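Long-range contacts in DNR protein (Pseudomonas aeruginosa, PDB 2Z69), which probably acts as a DNA-binding transcription factor that regulates dissimilative nitrate respiration, the chain here being its sensor domain: residues Ala53-Tyr58 with Pro97-Thr102; Val64-Leu69 with Ala101-Val106. All coordinates share one frame; numbering follows the deposited sequence.

How the contacts relate
Both contacts belong to the cyclic nucleotide-binding type beta-barrel of the sensor domain, and their centres lie about 11 Å apart. Along the chain, strand 55-59 of contact 1 is followed by strand 63-69 of contact 2, and the later segments 97-102 and 101-106 overlap in Ala-101 and Thr-102. Strands 55-59 and 63-69 belong to different four-stranded antiparallel sheets, so the run 97-106 first meets, as a loop, the start of strand 55-59 in one sheet and then enters the other as strand 102-105. At the join, Val-100 O packs on Arg-68 CG. Both contacts also reach the second subunit, whose Leu-151 packs on Ala-101, placing this corner of the barrel at the dimer interface.

Contact 1 (Ala53-Tyr58 with Pro97-Thr102); sequences AHAFYY and PNYVAT
Residues 53-57 and 97-99 run 46° apart, with the CA atoms of Ala-53 and Asn-98 4.7 Å from each other, and Ala-53 N donates a nearly straight hydrogen bond to Pro-97 O on a carbonyl lone pair. In the beta-barrel of this cyclic nucleotide-binding type domain, the contact ties the start of strand 55-59 to the loop leading into strand 102-105. Tyr-99 and Ala-53 carry the contact together. Tyr-99 CG stands anti to the carbonyl carbon (chi1 -70°), and the ring beyond lies with one face against Ala-53, whose CB sits over the ring centre, 3.6 Å from the centroid, in a CH-pi contact. A methyl group suits this place, being small enough to let the ring lie close to the backbone, and Ala-53 CA also touches Tyr-99 CE2 at 3.5 Å. Phe-47 stacks on the Tyr-99 ring as well. The phenol suits the place because its polar end finds a backbone acceptor: Tyr-99 OH donates to Ala-55 O at 2.6 Å, with that oxygen at the ring edge. Tyr-57 crosses Tyr-99 at about a right angle, its CE1 3.9 Å from Tyr-99 OH. A water that accepts from His-54 N at 2.8 Å donates to Tyr-99 OH.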
# COMPACT_ATOMS: atom_id res chain seq x y z
N ALA B 53 14.98 -8.90 8.79
CA ALA B 53 14.61 -8.92 7.37
C ALA B 53 15.05 -7.63 6.72
O ALA B 53 14.36 -6.62 6.86
CB ALA B 53 13.12 -9.11 7.19
N HIS B 54 16.20 -7.65 6.05
CA HIS B 54 16.72 -6.45 5.37
C HIS B 54 16.75 -6.57 3.84
O HIS B 54 17.10 -5.61 3.17
CB HIS B 54 18.15 -6.13 5.85
CG HIS B 54 18.25 -5.79 7.30
ND1 HIS B 54 17.39 -4.92 7.92
CD2 HIS B 54 19.13 -6.20 8.25
CE1 HIS B 54 17.72 -4.80 9.19
NE2 HIS B 54 18.77 -5.56 9.42
N ALA B 55 16.41 -7.72 3.28
CA ALA B 55 16.59 -7.91 1.84
C ALA B 55 15.49 -8.77 1.24
O ALA B 55 14.88 -9.56 1.95
CB ALA B 55 17.93 -8.55 1.58
N PHE B 56 15.19 -8.57 -0.04
CA PHE B 56 14.41 -9.55 -0.79
C PHE B 56 15.27 -10.13 -1.91
O PHE B 56 16.39 -9.64 -2.13
CB PHE B 56 13.12 -8.94 -1.34
CG PHE B 56 13.34 -7.90 -2.39
CD1 PHE B 56 13.78 -6.61 -2.04
CD2 PHE B 56 13.07 -8.18 -3.72
CE1 PHE B 56 13.97 -5.64 -3.00
CE2 PHE B 56 13.27 -7.21 -4.71
CZ PHE B 56 13.70 -5.94 -4.35
N TYR B 57 14.75 -11.14 -2.61
CA TYR B 57 15.53 -12.00 -3.48
C TYR B 57 14.90 -12.13 -4.88
O TYR B 57 13.69 -12.18 -5.03
CB TYR B 57 15.68 -13.38 -2.85
CG TYR B 57 16.51 -13.30 -1.60
CD1 TYR B 57 15.96 -12.88 -0.39
CD2 TYR B 57 17.88 -13.56 -1.66
CE1 TYR B 57 16.77 -12.75 0.76
CE2 TYR B 57 18.68 -13.41 -0.55
CZ TYR B 57 18.12 -13.04 0.66
OH TYR B 57 18.98 -12.93 1.75
N TYR B 58 15.76 -12.14 -5.89
CA TYR B 58 15.36 -12.62 -7.20
C TYR B 58 16.04 -13.97 -7.43
O TYR B 58 17.26 -14.11 -7.25
CB TYR B 58 15.79 -11.63 -8.26
CG TYR B 58 15.49 -12.04 -9.67
CD1 TYR B 58 16.48 -12.67 -10.42
CD2 TYR B 58 14.24 -11.82 -10.23
CE1 TYR B 58 16.26 -13.07 -11.71
CE2 TYR B 58 14.00 -12.21 -11.58
CZ TYR B 58 15.03 -12.83 -12.29
OH TYR B 58 14.87 -13.25 -13.55
N PRO B 97 10.20 -6.37 12.12
CA PRO B 97 11.65 -6.37 11.95
C PRO B 97 12.24 -7.64 11.29
O PRO B 97 13.21 -7.52 10.56
CB PRO B 97 12.16 -6.25 13.40
CG PRO B 97 11.08 -6.83 14.22
CD PRO B 97 9.82 -6.41 13.54
N ASN B 98 11.66 -8.81 11.57
CA ASN B 98 12.26 -10.10 11.25
C ASN B 98 11.46 -10.91 10.24
O ASN B 98 10.22 -10.87 10.26
CB ASN B 98 12.37 -10.96 12.52
CG ASN B 98 13.25 -10.33 13.59
OD1 ASN B 98 13.02 -10.50 14.79
ND2 ASN B 98 14.27 -9.60 13.16
N TYR B 99 12.16 -11.69 9.39
CA TYR B 99 11.52 -12.68 8.54
C TYR B 99 10.51 -13.49 9.35
O TYR B 99 10.84 -14.02 10.41
CB TYR B 99 12.54 -13.62 7.88
CG TYR B 99 13.38 -12.92 6.83
CD1 TYR B 99 12.82 -12.50 5.64
CD2 TYR B 99 14.74 -12.68 7.06
CE1 TYR B 99 13.60 -11.81 4.68
CE2 TYR B 99 15.51 -12.02 6.14
CZ TYR B 99 14.94 -11.59 4.94
OH TYR B 99 15.76 -10.93 4.02
N VAL B 100 9.29 -13.57 8.85
CA VAL B 100 8.21 -14.34 9.49
C VAL B 100 8.13 -15.79 8.98
O VAL B 100 7.18 -16.50 9.30
CB VAL B 100 6.85 -13.65 9.20
CG1 VAL B 100 6.78 -12.30 9.88
CG2 VAL B 100 6.68 -13.48 7.70
N ALA B 101 9.08 -16.21 8.15
CA ALA B 101 9.17 -17.58 7.62
C ALA B 101 10.62 -17.87 7.22
O ALA B 101 11.43 -16.95 7.19
CB ALA B 101 8.25 -17.75 6.39
N THR B 102 10.90 -19.13 6.87
CA THR B 102 12.24 -19.59 6.44
C THR B 102 12.13 -19.89 4.96
O THR B 102 11.10 -20.36 4.51
CB THR B 102 12.56 -20.93 7.18
OG1 THR B 102 12.62 -20.68 8.60
CG2 THR B 102 13.83 -21.57 6.73
O HOH W 1 18.12 -9.55 5.48
O HOH W 2 18.42 -12.08 3.95

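Contact 2 (Val64-Leu69 with Ala101-Val106); sequences VKIYRL and ATAQAV
Tyr-67 turns its ring over Thr-102 from the neighbouring strand: its CG lies between the backbone N and the carbonyl carbon (chi1 63°), and Thr-102 CB stands over one ring face, offset toward the rim, in a CH-pi contact. Thr-102 CG2, anti to its own backbone N, reaches Tyr-67 OH at 3.6 Å. The branched threonine thus offers carbon to the ring, while its OG1 donates to a water that also bridges Tyr-67 O and Leu-69 N. Thr-102 OG1 is also hydrogen-bonded to Gln-49 N. On the same face, Lys-65 extends beside Gln-104, pointing the same way. Lys-65 CG meets Val-106 CG1 at 3.7 Å, and NZ goes on to a salt bridge with Glu-75. Strands 64-69 and 102-105 run antiparallel in the barrel, with Lys-65/Gln-104 and Tyr-67/Thr-102 as hydrogen-bonded pairs. On the opposite face, the small alanines of 101-106 meet the branched Val-64 and Ile-66. Ala-103 CB touches both Val-64 CG1 (3.9 Å) and Ile-66 CG1 (4.0 Å), with Phe-87 also packing there. Ile-66 CG2 meets Ala-101 CB at 3.8 Å. Arg-68 lays its CG against that same methyl, and its NH2 is hydrogen-bonded to Ile-145 O of the second subunit.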
# COMPACT_ATOMS: atom_id res chain seq x y z
N VAL B 64 13.05 -22.47 -4.54
CA VAL B 64 13.14 -22.15 -3.08
C VAL B 64 11.76 -22.41 -2.46
O VAL B 64 10.74 -22.06 -3.06
CB VAL B 64 13.54 -20.68 -2.90
CG1 VAL B 64 13.11 -20.12 -1.54
CG2 VAL B 64 15.08 -20.52 -3.12
N LYS B 65 11.70 -23.11 -1.32
CA LYS B 65 10.44 -23.27 -0.62
C LYS B 65 10.38 -22.36 0.61
O LYS B 65 11.42 -22.11 1.29
CB LYS B 65 10.16 -24.73 -0.24
CG LYS B 65 11.07 -25.31 0.85
CD LYS B 65 10.47 -26.58 1.43
CE LYS B 65 11.47 -27.21 2.41
NZ LYS B 65 11.01 -28.50 3.08
N ILE B 66 9.19 -21.86 0.93
CA ILE B 66 9.04 -20.91 2.04
C ILE B 66 7.99 -21.44 3.03
O ILE B 66 6.88 -21.73 2.65
CB ILE B 66 8.68 -19.46 1.50
CG1 ILE B 66 9.76 -19.01 0.49
CG2 ILE B 66 8.48 -18.46 2.66
CD1 ILE B 66 9.67 -17.61 0.09
N TYR B 67 8.36 -21.56 4.31
CA TYR B 67 7.54 -22.23 5.33
C TYR B 67 7.77 -21.68 6.73
O TYR B 67 8.83 -21.13 7.00
CB TYR B 67 7.85 -23.75 5.36
CG TYR B 67 9.29 -24.10 5.75
CD1 TYR B 67 10.29 -24.12 4.80
CD2 TYR B 67 9.64 -24.43 7.08
CE1 TYR B 67 11.60 -24.44 5.13
CE2 TYR B 67 10.97 -24.76 7.42
CZ TYR B 67 11.93 -24.76 6.41
OH TYR B 67 13.25 -25.08 6.66
N ARG B 68 6.79 -21.84 7.63
CA ARG B 68 7.05 -21.63 9.06
C ARG B 68 7.01 -22.97 9.80
O ARG B 68 6.08 -23.79 9.60
CB ARG B 68 5.99 -20.72 9.71
CG ARG B 68 5.65 -19.42 8.97
CD ARG B 68 4.16 -19.09 9.17
NE ARG B 68 3.83 -17.68 8.98
CZ ARG B 68 3.38 -16.88 9.95
NH1 ARG B 68 3.21 -17.33 11.19
NH2 ARG B 68 3.09 -15.61 9.69
N LEU B 69 8.00 -23.18 10.66
CA LEU B 69 8.07 -24.37 11.49
C LEU B 69 7.26 -24.13 12.74
O LEU B 69 7.35 -23.07 13.37
CB LEU B 69 9.51 -24.70 11.83
N ALA B 101 9.08 -16.21 8.15
CA ALA B 101 9.17 -17.58 7.62
C ALA B 101 10.62 -17.87 7.22
O ALA B 101 11.43 -16.95 7.19
CB ALA B 101 8.25 -17.75 6.39
N THR B 102 10.90 -19.13 6.87
CA THR B 102 12.24 -19.59 6.44
C THR B 102 12.13 -19.89 4.96
O THR B 102 11.10 -20.36 4.51
CB THR B 102 12.56 -20.93 7.18
OG1 THR B 102 12.62 -20.68 8.60
CG2 THR B 102 13.83 -21.57 6.73
N ALA B 103 13.21 -19.64 4.23
CA ALA B 103 13.26 -19.92 2.78
C ALA B 103 14.45 -20.84 2.60
O ALA B 103 15.55 -20.52 3.07
CB ALA B 103 13.47 -18.64 2.01
N GLN B 104 14.23 -21.98 1.94
CA GLN B 104 15.24 -23.03 1.79
C GLN B 104 15.31 -23.46 0.35
O GLN B 104 14.28 -23.69 -0.27
CB GLN B 104 14.89 -24.25 2.66
CG GLN B 104 16.00 -25.34 2.74
CD GLN B 104 15.65 -26.49 3.70
OE1 GLN B 104 16.52 -27.12 4.31
NE2 GLN B 104 14.40 -26.74 3.85
N ALA B 105 16.51 -23.61 -0.18
CA ALA B 105 16.67 -24.09 -1.55
C ALA B 105 16.33 -25.57 -1.58
O ALA B 105 16.78 -26.33 -0.73
CB ALA B 105 18.10 -23.86 -2.02
N VAL B 106 15.50 -25.97 -2.53
CA VAL B 106 15.21 -27.39 -2.70
C VAL B 106 16.08 -28.05 -3.80
O VAL B 106 16.06 -29.26 -3.92
CB VAL B 106 13.73 -27.67 -2.96
CG1 VAL B 106 12.84 -26.84 -2.01
CG2 VAL B 106 13.40 -27.36 -4.35
O HOH W 3 10.29 -21.31 9.74